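Local coordinates for mandelate racemase/muconate lactonizing enzyme-like protein (Rubrobacter xylanophilus DSM 9941, PDB 2QQ6) that belongs to the mandelate racemase/muconate lactonizing enzyme group of the enolase superfamily, binds a magnesium ion and is probably a lyase, at residues Met52-Gln57 and Glu71-Trp76; Ala137-Gly142 and Lys169-Asp174; Val356-Gly361 and Glu370-Pro375. All blocks are in the same frame, centred on the assembly; numbering follows the deposited sequence.

The three contacts come one after another along the chain, each closing before the next opens, and none touches another. Interaction 1 joins the C-terminal part of helix 44-53 and the residues that follow it to helix 66-76 in the N-terminal domain. Interaction 2 lies where barrel strand 167-171 runs out beside the magnesium site, and interaction 3 lies on the surface, where the chain runs on from strands 356-357 and 368-370. Centre to centre, interactions 1 and 2 are 37 Å apart, 1 and 3 are 31 Å apart, and 2 and 3 are 34 Å apart. The centre of the chain separates interaction 2 from both others, and only interaction 2 is near the metal.

Interaction 1: Met52-Gln57 and Glu71-Trp76; sequences MNMEEQ and EKMRRW
W76 has CG anti to the backbone N (chi1 178°), and its indole lies beneath the amide of Q57, whose own chain bends at chi2 (-62°) and so sets CD above the ring. Q57 CD lies 3.7 Å over the plane of the W76 ring, near its centre, and the amide and ring planes are only 14° apart, which defines a stack. The amide atoms follow the rings: Q57 OE1 is 3.6 Å from W76 CE3, and Q57 NE2 is 3.7 Å from W76 CZ2. Q57 CG stands over the face of the five-membered ring of W76, almost on its normal and 4.1 Å from the centroid, a CH-pi contact.

The contact joins the C-terminal part of helix 44-53 and the residues after it to helix 66-76 within the N-terminal domain of the enolase superfamily, and helix 86-106 adjoins both through L91 and I94, which touch M54 and M73.

Those two residues are selenomethionines: M54 SE approaches M73 CB at 3.7 Å, while M54 CE reaches W76 CD1 at 3.5 Å. A single hydrogen bond crosses the segments, from K72 NZ to Q57 O at 2.8 Å, in the carbonyl plane. K72 also has a long, weak ion pair with E61, and W76 packs on D134 of the second subunit.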
HETATM    1  N   MSE B  52      -2.625   4.609  15.532  1.00 46.67           N
HETATM    2  CA  MSE B  52      -2.407   5.602  16.571  1.00 49.46           C
HETATM    3  C   MSE B  52      -2.119   6.983  15.994  1.00 49.47           C
HETATM    4  O   MSE B  52      -2.706   7.982  16.436  1.00 48.78           O
HETATM    5  CB  MSE B  52      -1.278   5.138  17.503  1.00 52.44           C
HETATM    6  CG  MSE B  52      -1.641   5.256  18.986  1.00 58.43           C
HETATM    7 SE   MSE B  52      -3.444   4.499  19.371  1.00 68.90          SE
HETATM    8  CE  MSE B  52      -4.577   6.050  18.913  1.00 67.59           C
ATOM      9  N   ASN B  53      -1.231   7.026  14.999  1.00 50.05           N
ATOM     10  CA  ASN B  53      -0.842   8.265  14.312  1.00 50.56           C
ATOM     11  C   ASN B  53      -2.075   8.962  13.760  1.00 51.18           C
ATOM     12  O   ASN B  53      -2.044  10.147  13.431  1.00 51.41           O
ATOM     13  CB  ASN B  53       0.135   7.937  13.167  1.00 50.20           C
ATOM     14  CG  ASN B  53       0.422   9.131  12.263  1.00 49.40           C
ATOM     15  OD1 ASN B  53      -0.433   9.565  11.500  1.00 50.88           O
ATOM     16  ND2 ASN B  53       1.636   9.659  12.346  1.00 48.57           N
HETATM   17  N   MSE B  54      -3.164   8.207  13.685  1.00 52.59           N
HETATM   18  CA  MSE B  54      -4.431   8.686  13.170  1.00 54.57           C
HETATM   19  C   MSE B  54      -5.333   9.400  14.161  1.00 55.62           C
HETATM   20  O   MSE B  54      -6.321  10.006  13.760  1.00 56.91           O
HETATM   21  CB  MSE B  54      -5.199   7.510  12.581  1.00 56.16           C
HETATM   22  CG  MSE B  54      -4.761   7.126  11.186  1.00 57.94           C
HETATM   23 SE   MSE B  54      -5.224   8.541   9.930  1.00 63.22          SE
HETATM   24  CE  MSE B  54      -3.421   9.291   9.676  1.00 58.91           C
ATOM     25  N   GLU B  55      -5.006   9.340  15.446  1.00 56.89           N
ATOM     26  CA  GLU B  55      -5.853   9.953  16.463  1.00 57.56           C
ATOM     27  C   GLU B  55      -6.044  11.474  16.374  1.00 57.96           C
ATOM     28  O   GLU B  55      -7.159  11.973  16.566  1.00 56.96           O
ATOM     29  CB  GLU B  55      -5.334   9.562  17.849  1.00 58.54           C
ATOM     30  CG  GLU B  55      -6.217   9.996  19.024  1.00 60.73           C
ATOM     31  CD  GLU B  55      -5.894   9.234  20.308  1.00 62.59           C
ATOM     32  OE1 GLU B  55      -4.691   9.105  20.637  1.00 62.34           O
ATOM     33  OE2 GLU B  55      -6.838   8.766  20.988  1.00 63.11           O
ATOM     34  N   GLU B  56      -4.979  12.214  16.074  1.00 57.92           N
ATOM     35  CA  GLU B  56      -5.077  13.671  16.001  1.00 59.14           C
ATOM     36  C   GLU B  56      -6.050  14.147  14.940  1.00 58.62           C
ATOM     37  O   GLU B  56      -6.288  15.343  14.811  1.00 59.39           O
ATOM     38  CB  GLU B  56      -3.711  14.314  15.729  1.00 61.89           C
ATOM     39  CG  GLU B  56      -2.656  14.029  16.786  1.00 68.19           C
ATOM     40  CD  GLU B  56      -1.852  12.756  16.502  1.00 71.34           C
ATOM     41  OE1 GLU B  56      -2.450  11.756  16.028  1.00 72.24           O
ATOM     42  OE2 GLU B  56      -0.623  12.755  16.768  1.00 72.43           O
ATOM     43  N   GLN B  57      -6.616  13.218  14.181  1.00 57.70           N
ATOM     44  CA  GLN B  57      -7.546  13.581  13.123  1.00 56.15           C
ATOM     45  C   GLN B  57      -8.987  13.289  13.480  1.00 54.74           C
ATOM     46  O   GLN B  57      -9.899  13.807  12.845  1.00 54.91           O
ATOM     47  CB  GLN B  57      -7.179  12.841  11.836  1.00 56.37           C
ATOM     48  CG  GLN B  57      -5.851  13.272  11.240  1.00 58.15           C
ATOM     49  CD  GLN B  57      -5.851  14.738  10.850  1.00 59.33           C
ATOM     50  OE1 GLN B  57      -6.721  15.188  10.101  1.00 59.44           O
ATOM     51  NE2 GLN B  57      -4.877  15.491  11.357  1.00 58.67           N
ATOM     52  N   GLU B  71     -12.754   9.171   4.486  1.00 37.85           N
ATOM     53  CA  GLU B  71     -12.238  10.049   3.462  1.00 36.83           C
ATOM     54  C   GLU B  71     -11.332  11.088   4.063  1.00 36.61           C
ATOM     55  O   GLU B  71     -10.445  11.599   3.406  1.00 36.89           O
ATOM     56  CB  GLU B  71     -13.390  10.716   2.735  1.00 38.56           C
ATOM     57  CG  GLU B  71     -14.121   9.752   1.831  1.00 41.17           C
ATOM     58  CD  GLU B  71     -13.209   9.175   0.758  1.00 43.96           C
ATOM     59  OE1 GLU B  71     -13.276   7.944   0.533  1.00 44.40           O
ATOM     60  OE2 GLU B  71     -12.432   9.952   0.141  1.00 42.41           O
ATOM     61  N   LYS B  72     -11.562  11.405   5.324  1.00 37.13           N
ATOM     62  CA  LYS B  72     -10.733  12.383   6.010  1.00 36.95           C
ATOM     63  C   LYS B  72      -9.342  11.771   6.160  1.00 37.15           C
ATOM     64  O   LYS B  72      -8.333  12.367   5.777  1.00 36.92           O
ATOM     65  CB  LYS B  72     -11.344  12.684   7.382  1.00 36.88           C
ATOM     66  CG  LYS B  72     -10.467  13.445   8.366  1.00 37.00           C
ATOM     67  CD  LYS B  72     -10.593  14.944   8.232  1.00 38.87           C
ATOM     68  CE  LYS B  72      -9.983  15.657   9.448  1.00 40.91           C
ATOM     69  NZ  LYS B  72     -10.745  15.422  10.716  1.00 40.06           N
HETATM   70  N   MSE B  73      -9.302  10.557   6.694  1.00 37.40           N
HETATM   71  CA  MSE B  73      -8.034   9.879   6.914  1.00 38.86           C
HETATM   72  C   MSE B  73      -7.410   9.408   5.616  1.00 37.64           C
HETATM   73  O   MSE B  73      -6.213   9.615   5.383  1.00 37.67           O
HETATM   74  CB  MSE B  73      -8.229   8.685   7.844  1.00 42.41           C
HETATM   75  CG  MSE B  73      -8.835   9.022   9.204  1.00 46.63           C
HETATM   76 SE   MSE B  73      -9.139   7.362  10.224  1.00 52.56          SE
HETATM   77  CE  MSE B  73     -10.963   6.967   9.598  1.00 49.65           C
ATOM     78  N   ARG B  74      -8.222   8.780   4.771  1.00 35.50           N
ATOM     79  CA  ARG B  74      -7.725   8.282   3.499  1.00 33.42           C
ATOM     80  C   ARG B  74      -7.078   9.425   2.747  1.00 31.66           C
ATOM     81  O   ARG B  74      -5.927   9.326   2.329  1.00 31.75           O
ATOM     82  CB  ARG B  74      -8.857   7.692   2.668  1.00 34.87           C
ATOM     83  CG  ARG B  74      -8.470   6.420   1.904  1.00 35.68           C
ATOM     84  CD  ARG B  74      -9.366   6.257   0.696  1.00 36.91           C
ATOM     85  NE  ARG B  74      -9.164   7.393  -0.200  1.00 39.46           N
ATOM     86  CZ  ARG B  74     -10.103   7.896  -0.987  1.00 40.61           C
ATOM     87  NH1 ARG B  74     -11.312   7.352  -0.987  1.00 41.35           N
ATOM     88  NH2 ARG B  74      -9.839   8.953  -1.747  1.00 41.23           N
ATOM     89  N   ARG B  75      -7.812  10.520   2.584  1.00 28.82           N
ATOM     90  CA  ARG B  75      -7.254  11.663   1.887  1.00 28.21           C
ATOM     91  C   ARG B  75      -6.137  12.266   2.691  1.00 30.17           C
ATOM     92  O   ARG B  75      -5.216  12.862   2.121  1.00 31.01           O
ATOM     93  CB  ARG B  75      -8.307  12.733   1.625  1.00 25.48           C
ATOM     94  CG  ARG B  75      -9.371  12.260   0.700  1.00 23.98           C
ATOM     95  CD  ARG B  75     -10.335  13.324   0.280  1.00 20.65           C
ATOM     96  NE  ARG B  75     -11.489  12.644  -0.289  1.00 22.86           N
ATOM     97  CZ  ARG B  75     -12.472  13.237  -0.951  1.00 24.01           C
ATOM     98  NH1 ARG B  75     -12.448  14.550  -1.141  1.00 27.16           N
ATOM     99  NH2 ARG B  75     -13.487  12.510  -1.406  1.00 23.51           N
ATOM    100  N   TRP B  76      -6.210  12.115   4.014  1.00 31.97           N
ATOM    101  CA  TRP B  76      -5.182  12.677   4.873  1.00 33.37           C
ATOM    102  C   TRP B  76      -3.846  12.041   4.555  1.00 34.26           C
ATOM    103  O   TRP B  76      -2.793  12.663   4.724  1.00 33.98           O
ATOM    104  CB  TRP B  76      -5.521  12.472   6.353  1.00 34.66           C
ATOM    105  CG  TRP B  76      -4.430  13.000   7.262  1.00 36.57           C
ATOM    106  CD1 TRP B  76      -3.458  12.267   7.878  1.00 36.23           C
ATOM    107  CD2 TRP B  76      -4.119  14.380   7.528  1.00 36.61           C
ATOM    108  NE1 TRP B  76      -2.558  13.097   8.498  1.00 38.16           N
ATOM    109  CE2 TRP B  76      -2.936  14.399   8.299  1.00 37.24           C
ATOM    110  CE3 TRP B  76      -4.721  15.601   7.181  1.00 37.69           C
ATOM    111  CZ2 TRP B  76      -2.335  15.593   8.730  1.00 37.41           C
ATOM    112  CZ3 TRP B  76      -4.125  16.792   7.610  1.00 38.06           C
ATOM    113  CH2 TRP B  76      -2.942  16.774   8.375  1.00 38.58           C
TER

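Interaction 2: Ala137-Gly142 and Lys169-Asp174; sequences AHHIEG and KLDVDD
At the mouth of the enolase-superfamily barrel, where strand 167-171 gives way to its loop, H139 meets D171 beside the magnesium site. The side chain of D171 comes within about 4 Å of that of the metal ligand D216 and about 6 Å of the magnesium ion, nearest atoms in each case, which places it next to the coordination shell but not in it.

H139 has CG anti to its carbonyl carbon (chi1 -55°), and its ring lies between the 137-142 loop and the strand end. Its NE2 donates to D171 OD2 at 2.9 Å, with a nearly straight N-H...O angle of 167°. The oxygen lies close to the imidazole plane, whereas the donor comes from above the carboxylate plane. The ring and carboxylate planes are 68° apart. H139 ND1 is also 2.8 Å from D173 O, which meets the ring obliquely, at an angle too poor for a hydrogen bond.

Two waters extend the contact. Water 2 lies at the ring edge, 2.9 Å from H139 ND1, and donates to D174 OD1 at 2.8 Å. Water 1 is 2.7 Å from H138 ND1 and donates to D173 OD2 at 3.1 Å. The D173 carboxylate has stronger partners outside the two segments, a hydrogen bond with H218 and a salt bridge with R220.

An alanine in place of H139 would probably leave D171 OD2 without this donor and water 2 without its ND1 partner, setting the D171 carboxylate freer to turn.

The histidine-carboxylate bond is consistent with H139 lying in an outer shell of the magnesium site, where it probably limits the rotation of D171, which in turn packs on D216; the bridging waters tie the same loop to D173 and D174.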
ATOM      1  N   ALA B 137       1.773 -17.525   3.336  1.00 44.17           N
ATOM      2  CA  ALA B 137       0.902 -18.561   2.771  1.00 44.61           C
ATOM      3  C   ALA B 137       1.590 -19.818   2.252  1.00 45.18           C
ATOM      4  O   ALA B 137       1.029 -20.538   1.420  1.00 44.40           O
ATOM      5  CB  ALA B 137       0.033 -17.963   1.659  1.00 45.93           C
ATOM      6  N   HIS B 138       2.804 -20.079   2.724  1.00 45.87           N
ATOM      7  CA  HIS B 138       3.508 -21.286   2.309  1.00 46.64           C
ATOM      8  C   HIS B 138       3.130 -22.435   3.246  1.00 47.13           C
ATOM      9  O   HIS B 138       2.681 -22.204   4.372  1.00 46.90           O
ATOM     10  CB  HIS B 138       5.005 -21.025   2.292  1.00 46.44           C
ATOM     11  CG  HIS B 138       5.438 -20.204   1.120  1.00 46.83           C
ATOM     12  ND1 HIS B 138       5.300 -20.643  -0.180  1.00 46.97           N
ATOM     13  CD2 HIS B 138       5.965 -18.960   1.043  1.00 46.28           C
ATOM     14  CE1 HIS B 138       5.724 -19.704  -1.007  1.00 47.37           C
ATOM     15  NE2 HIS B 138       6.133 -18.672  -0.291  1.00 46.15           N
ATOM     16  N   HIS B 139       3.282 -23.669   2.785  1.00 47.51           N
ATOM     17  CA  HIS B 139       2.876 -24.794   3.611  1.00 48.49           C
ATOM     18  C   HIS B 139       3.974 -25.431   4.420  1.00 49.87           C
ATOM     19  O   HIS B 139       4.939 -25.976   3.888  1.00 51.45           O
ATOM     20  CB  HIS B 139       2.143 -25.816   2.751  1.00 47.92           C
ATOM     21  CG  HIS B 139       0.989 -25.220   2.011  1.00 47.34           C
ATOM     22  ND1 HIS B 139       1.151 -24.487   0.855  1.00 46.41           N
ATOM     23  CD2 HIS B 139      -0.325 -25.141   2.327  1.00 46.27           C
ATOM     24  CE1 HIS B 139      -0.013 -23.980   0.491  1.00 45.67           C
ATOM     25  NE2 HIS B 139      -0.924 -24.360   1.367  1.00 45.76           N
ATOM     26  N   ILE B 140       3.778 -25.336   5.731  1.00 50.62           N
ATOM     27  CA  ILE B 140       4.683 -25.825   6.761  1.00 51.07           C
ATOM     28  C   ILE B 140       4.817 -27.342   6.897  1.00 51.75           C
ATOM     29  O   ILE B 140       3.904 -28.097   6.553  1.00 51.36           O
ATOM     30  CB  ILE B 140       4.240 -25.260   8.125  1.00 50.49           C
ATOM     31  CG1 ILE B 140       2.838 -25.791   8.465  1.00 49.97           C
ATOM     32  CG2 ILE B 140       4.242 -23.732   8.076  1.00 50.01           C
ATOM     33  CD1 ILE B 140       2.213 -25.187   9.700  1.00 48.39           C
ATOM     34  N   GLU B 141       5.973 -27.756   7.417  1.00 52.89           N
ATOM     35  CA  GLU B 141       6.320 -29.153   7.682  1.00 53.92           C
ATOM     36  C   GLU B 141       5.904 -30.175   6.630  1.00 54.86           C
ATOM     37  O   GLU B 141       5.191 -31.141   6.937  1.00 52.81           O
ATOM     38  CB  GLU B 141       5.760 -29.570   9.050  1.00 54.18           C
ATOM     39  CG  GLU B 141       4.236 -29.524   9.177  1.00 54.59           C
ATOM     40  CD  GLU B 141       3.752 -29.819  10.597  1.00 55.73           C
ATOM     41  OE1 GLU B 141       4.098 -29.045  11.520  1.00 53.91           O
ATOM     42  OE2 GLU B 141       3.025 -30.824  10.789  1.00 55.62           O
ATOM     43  N   GLY B 142       6.367 -29.965   5.397  1.00 56.16           N
ATOM     44  CA  GLY B 142       6.039 -30.883   4.318  1.00 58.28           C
ATOM     45  C   GLY B 142       5.372 -30.293   3.080  1.00 58.96           C
ATOM     46  O   GLY B 142       5.994 -30.249   2.009  1.00 59.59           O
ATOM     47  N   LYS B 169     -12.817 -24.914   1.148  1.00 42.27           N
ATOM     48  CA  LYS B 169     -11.728 -24.255   0.416  1.00 43.68           C
ATOM     49  C   LYS B 169     -10.417 -25.023   0.607  1.00 43.37           C
ATOM     50  O   LYS B 169     -10.086 -25.426   1.718  1.00 41.41           O
ATOM     51  CB  LYS B 169     -11.535 -22.811   0.878  1.00 45.91           C
ATOM     52  CG  LYS B 169     -10.433 -22.050   0.118  1.00 47.41           C
ATOM     53  CD  LYS B 169     -10.243 -20.654   0.720  1.00 50.64           C
ATOM     54  CE  LYS B 169      -9.463 -19.709  -0.199  1.00 51.13           C
ATOM     55  NZ  LYS B 169      -9.562 -18.279   0.238  1.00 47.30           N
ATOM     56  N   LEU B 170      -9.666 -25.190  -0.481  1.00 44.77           N
ATOM     57  CA  LEU B 170      -8.408 -25.940  -0.456  1.00 45.60           C
ATOM     58  C   LEU B 170      -7.230 -25.354  -1.233  1.00 44.86           C
ATOM     59  O   LEU B 170      -7.415 -24.702  -2.265  1.00 43.61           O
ATOM     60  CB  LEU B 170      -8.668 -27.348  -0.975  1.00 46.92           C
ATOM     61  CG  LEU B 170      -8.632 -28.392   0.126  1.00 48.63           C
ATOM     62  CD1 LEU B 170      -9.450 -29.595  -0.287  1.00 48.87           C
ATOM     63  CD2 LEU B 170      -7.170 -28.750   0.426  1.00 49.50           C
ATOM     64  N   ASP B 171      -6.021 -25.616  -0.735  1.00 43.83           N
ATOM     65  CA  ASP B 171      -4.793 -25.138  -1.373  1.00 44.20           C
ATOM     66  C   ASP B 171      -4.186 -26.201  -2.257  1.00 42.40           C
ATOM     67  O   ASP B 171      -4.442 -27.383  -2.062  1.00 43.56           O
ATOM     68  CB  ASP B 171      -3.737 -24.755  -0.342  1.00 47.12           C
ATOM     69  CG  ASP B 171      -4.159 -23.599   0.525  1.00 49.57           C
ATOM     70  OD1 ASP B 171      -4.978 -22.773   0.062  1.00 51.81           O
ATOM     71  OD2 ASP B 171      -3.651 -23.505   1.664  1.00 50.31           O
ATOM     72  N   VAL B 172      -3.363 -25.781  -3.211  1.00 41.03           N
ATOM     73  CA  VAL B 172      -2.714 -26.719  -4.119  1.00 40.35           C
ATOM     74  C   VAL B 172      -1.338 -26.246  -4.585  1.00 40.60           C
ATOM     75  O   VAL B 172      -0.821 -26.722  -5.598  1.00 39.89           O
ATOM     76  CB  VAL B 172      -3.587 -27.014  -5.365  1.00 38.93           C
ATOM     77  CG1 VAL B 172      -4.895 -27.635  -4.940  1.00 38.10           C
ATOM     78  CG2 VAL B 172      -3.839 -25.747  -6.148  1.00 38.79           C
ATOM     79  N   ASP B 173      -0.752 -25.318  -3.832  1.00 40.40           N
ATOM     80  CA  ASP B 173       0.571 -24.793  -4.147  1.00 39.82           C
ATOM     81  C   ASP B 173       1.635 -25.215  -3.116  1.00 41.10           C
ATOM     82  O   ASP B 173       1.421 -25.147  -1.902  1.00 40.31           O
ATOM     83  CB  ASP B 173       0.534 -23.253  -4.276  1.00 38.20           C
ATOM     84  CG  ASP B 173       0.187 -22.544  -2.965  1.00 37.35           C
ATOM     85  OD1 ASP B 173      -0.913 -22.782  -2.435  1.00 37.80           O
ATOM     86  OD2 ASP B 173       1.005 -21.736  -2.470  1.00 34.65           O
ATOM     87  N   ASP B 174       2.785 -25.652  -3.620  1.00 42.27           N
ATOM     88  CA  ASP B 174       3.892 -26.081  -2.776  1.00 42.31           C
ATOM     89  C   ASP B 174       5.197 -25.632  -3.445  1.00 42.45           C
ATOM     90  O   ASP B 174       6.021 -26.453  -3.849  1.00 42.56           O
ATOM     91  CB  ASP B 174       3.841 -27.607  -2.616  1.00 42.15           C
ATOM     92  CG  ASP B 174       4.671 -28.108  -1.450  1.00 41.82           C
ATOM     93  OD1 ASP B 174       5.028 -27.293  -0.574  1.00 41.12           O
ATOM     94  OD2 ASP B 174       4.954 -29.326  -1.406  1.00 43.09           O
TER
HETATM   95  O   HOH W   1       3.750 -22.574  -1.312  1.00 29.95           O
HETATM   96  O   HOH W   2       3.964 -24.781   0.153  1.00 24.24           O

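Interaction 3: Val356-Gly361 and Glu370-Pro375; sequences VRYPGG and ELTEEP
E370, the last residue of strand 368-370, offers its backbone carbonyl to Y358. Y358 OH donates to E370 O at 2.7 Å, with the donor in the carbonyl plane and a C=O...donor angle of 148°. Y358 has CG anti to its backbone N (chi1 -161°), and the ring ends with OH at the E370 carbonyl, whose oxygen lies at the edge of the ring, near its plane. P359 CD of the same segment sits over one face of that ring, offset toward the rim.

L371 follows with its CB directed away from 356-361, while its CD2 methyl meets the ring edge, nearest to Y358 OH at 3.2 Å, the two side chains crossing at about a right angle. L371 is buried, and it also packs on H331 of helix 323-334 and on Y111.

T372 has its CB directed at the first segment and divides its branches. Its methyl does the touching: T372 CG2 is 3.7 Å from P359 CG, and it lies equally far, 3.7 Å, from Y358 OH. Its hydroxyl, anti to the backbone N (chi1 155°), serves its own chain instead, and T372 OG1 accepts from E374 N at 2.6 Å. The T372 carbonyl accepts from Y111 OH.

Within the turn, the E373 carboxylate forms salt bridges with R112 and R120.

The T372 OG1 bond, to the N-H two residues on, defines an ST turn. Its setting, a C-terminal segment that leaves the barrel and runs back against Y111 and R112 from a much earlier part of the chain, is characteristic of the enolase superfamily, in which C-terminal segments commonly join the N-terminal capping domain.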
ATOM      1  N   VAL B 356     -15.507 -13.322  21.856  1.00 54.20           N
ATOM      2  CA  VAL B 356     -16.644 -12.426  21.888  1.00 55.83           C
ATOM      3  C   VAL B 356     -17.859 -13.096  22.472  1.00 57.08           C
ATOM      4  O   VAL B 356     -18.084 -14.279  22.229  1.00 58.69           O
ATOM      5  CB  VAL B 356     -17.004 -11.986  20.457  1.00 55.54           C
ATOM      6  CG1 VAL B 356     -18.347 -11.294  20.442  1.00 56.78           C
ATOM      7  CG2 VAL B 356     -15.922 -11.076  19.908  1.00 56.07           C
ATOM      8  N   ARG B 357     -18.644 -12.340  23.234  1.00 57.77           N
ATOM      9  CA  ARG B 357     -19.881 -12.864  23.812  1.00 58.17           C
ATOM     10  C   ARG B 357     -20.970 -12.523  22.780  1.00 57.58           C
ATOM     11  O   ARG B 357     -21.266 -11.349  22.545  1.00 57.31           O
ATOM     12  CB  ARG B 357     -20.180 -12.196  25.170  1.00 58.73           C
ATOM     13  CG  ARG B 357     -18.966 -12.122  26.112  1.00 60.06           C
ATOM     14  CD  ARG B 357     -19.311 -11.544  27.495  1.00 59.56           C
ATOM     15  NE  ARG B 357     -18.137 -10.988  28.178  1.00 58.77           N
ATOM     16  CZ  ARG B 357     -17.853  -9.687  28.242  1.00 58.50           C
ATOM     17  NH1 ARG B 357     -18.667  -8.808  27.673  1.00 57.89           N
ATOM     18  NH2 ARG B 357     -16.754  -9.258  28.862  1.00 56.77           N
ATOM     19  N   TYR B 358     -21.544 -13.548  22.151  1.00 57.26           N
ATOM     20  CA  TYR B 358     -22.567 -13.338  21.128  1.00 57.05           C
ATOM     21  C   TYR B 358     -23.979 -13.657  21.611  1.00 56.92           C
ATOM     22  O   TYR B 358     -24.226 -14.709  22.189  1.00 55.89           O
ATOM     23  CB  TYR B 358     -22.249 -14.177  19.874  1.00 57.61           C
ATOM     24  CG  TYR B 358     -22.967 -13.705  18.627  1.00 57.24           C
ATOM     25  CD1 TYR B 358     -22.592 -12.520  17.995  1.00 57.22           C
ATOM     26  CD2 TYR B 358     -24.079 -14.388  18.136  1.00 57.94           C
ATOM     27  CE1 TYR B 358     -23.310 -12.018  16.912  1.00 57.44           C
ATOM     28  CE2 TYR B 358     -24.811 -13.893  17.046  1.00 58.07           C
ATOM     29  CZ  TYR B 358     -24.421 -12.704  16.442  1.00 57.99           C
ATOM     30  OH  TYR B 358     -25.152 -12.189  15.387  1.00 57.69           O
ATOM     31  N   PRO B 359     -24.928 -12.743  21.356  1.00 57.96           N
ATOM     32  CA  PRO B 359     -26.349 -12.792  21.703  1.00 59.37           C
ATOM     33  C   PRO B 359     -26.946 -14.121  22.151  1.00 60.56           C
ATOM     34  O   PRO B 359     -27.320 -14.262  23.321  1.00 61.45           O
ATOM     35  CB  PRO B 359     -27.001 -12.245  20.450  1.00 59.27           C
ATOM     36  CG  PRO B 359     -26.093 -11.082  20.153  1.00 59.56           C
ATOM     37  CD  PRO B 359     -24.676 -11.608  20.451  1.00 58.95           C
ATOM     38  N   GLY B 360     -27.060 -15.080  21.232  1.00 61.36           N
ATOM     39  CA  GLY B 360     -27.621 -16.376  21.592  1.00 61.42           C
ATOM     40  C   GLY B 360     -26.572 -17.269  22.227  1.00 61.06           C
ATOM     41  O   GLY B 360     -26.217 -17.121  23.397  1.00 61.86           O
ATOM     42  N   GLY B 361     -26.076 -18.218  21.453  1.00 60.31           N
ATOM     43  CA  GLY B 361     -25.040 -19.090  21.960  1.00 58.24           C
ATOM     44  C   GLY B 361     -23.789 -18.694  21.208  1.00 56.73           C
ATOM     45  O   GLY B 361     -23.277 -17.590  21.385  1.00 56.67           O
ATOM     46  N   GLU B 370     -26.152 -16.068  12.186  1.00 50.25           N
ATOM     47  CA  GLU B 370     -27.451 -15.406  12.285  1.00 51.16           C
ATOM     48  C   GLU B 370     -27.229 -14.021  12.859  1.00 50.79           C
ATOM     49  O   GLU B 370     -26.476 -13.864  13.816  1.00 50.34           O
ATOM     50  CB  GLU B 370     -28.362 -16.197  13.215  1.00 53.66           C
ATOM     51  CG  GLU B 370     -29.851 -15.965  13.014  1.00 57.71           C
ATOM     52  CD  GLU B 370     -30.380 -16.685  11.781  1.00 60.41           C
ATOM     53  OE1 GLU B 370     -30.154 -17.915  11.662  1.00 62.24           O
ATOM     54  OE2 GLU B 370     -31.020 -16.022  10.933  1.00 61.06           O
ATOM     55  N   LEU B 371     -27.889 -13.017  12.295  1.00 52.12           N
ATOM     56  CA  LEU B 371     -27.699 -11.668  12.794  1.00 53.25           C
ATOM     57  C   LEU B 371     -28.877 -11.075  13.543  1.00 53.34           C
ATOM     58  O   LEU B 371     -30.025 -11.091  13.090  1.00 52.82           O
ATOM     59  CB  LEU B 371     -27.251 -10.728  11.668  1.00 54.60           C
ATOM     60  CG  LEU B 371     -25.731 -10.491  11.660  1.00 55.20           C
ATOM     61  CD1 LEU B 371     -25.347  -9.422  10.643  1.00 54.28           C
ATOM     62  CD2 LEU B 371     -25.296 -10.050  13.064  1.00 56.74           C
ATOM     63  N   THR B 372     -28.534 -10.548  14.712  1.00 54.23           N
ATOM     64  CA  THR B 372     -29.450  -9.934  15.655  1.00 54.94           C
ATOM     65  C   THR B 372     -29.829  -8.512  15.275  1.00 56.88           C
ATOM     66  O   THR B 372     -29.321  -7.964  14.295  1.00 56.87           O
ATOM     67  CB  THR B 372     -28.801  -9.890  17.053  1.00 54.03           C
ATOM     68  OG1 THR B 372     -29.379  -8.825  17.815  1.00 53.23           O
ATOM     69  CG2 THR B 372     -27.286  -9.663  16.933  1.00 53.53           C
ATOM     70  N   GLU B 373     -30.728  -7.927  16.065  1.00 58.61           N
ATOM     71  CA  GLU B 373     -31.162  -6.549  15.866  1.00 60.42           C
ATOM     72  C   GLU B 373     -30.511  -5.665  16.938  1.00 60.33           C
ATOM     73  O   GLU B 373     -30.862  -4.496  17.117  1.00 59.37           O
ATOM     74  CB  GLU B 373     -32.689  -6.446  15.927  1.00 62.37           C
ATOM     75  CG  GLU B 373     -33.374  -7.204  14.798  1.00 66.67           C
ATOM     76  CD  GLU B 373     -34.669  -6.547  14.334  1.00 69.46           C
ATOM     77  OE1 GLU B 373     -35.589  -6.384  15.165  1.00 71.61           O
ATOM     78  OE2 GLU B 373     -34.765  -6.194  13.134  1.00 70.33           O
ATOM     79  N   GLU B 374     -29.547  -6.238  17.645  1.00 59.95           N
ATOM     80  CA  GLU B 374     -28.839  -5.502  18.670  1.00 60.56           C
ATOM     81  C   GLU B 374     -27.980  -4.438  18.010  1.00 60.49           C
ATOM     82  O   GLU B 374     -27.217  -4.728  17.082  1.00 61.50           O
ATOM     83  CB  GLU B 374     -27.972  -6.454  19.488  1.00 62.31           C
ATOM     84  CG  GLU B 374     -28.788  -7.438  20.311  1.00 65.23           C
ATOM     85  CD  GLU B 374     -29.684  -6.742  21.326  1.00 67.12           C
ATOM     86  OE1 GLU B 374     -29.148  -6.263  22.349  1.00 67.41           O
ATOM     87  OE2 GLU B 374     -30.916  -6.663  21.092  1.00 68.06           O
ATOM     88  N   PRO B 375     -28.097  -3.184  18.475  1.00 59.35           N
ATOM     89  CA  PRO B 375     -27.330  -2.067  17.927  1.00 58.72           C
ATOM     90  C   PRO B 375     -25.839  -2.331  17.818  1.00 58.20           C
ATOM     91  O   PRO B 375     -25.263  -3.030  18.648  1.00 56.93           O
ATOM     92  CB  PRO B 375     -27.662  -0.915  18.881  1.00 58.85           C
ATOM     93  CG  PRO B 375     -28.041  -1.600  20.145  1.00 58.64           C
ATOM     94  CD  PRO B 375     -28.871  -2.745  19.645  1.00 58.93           C
TER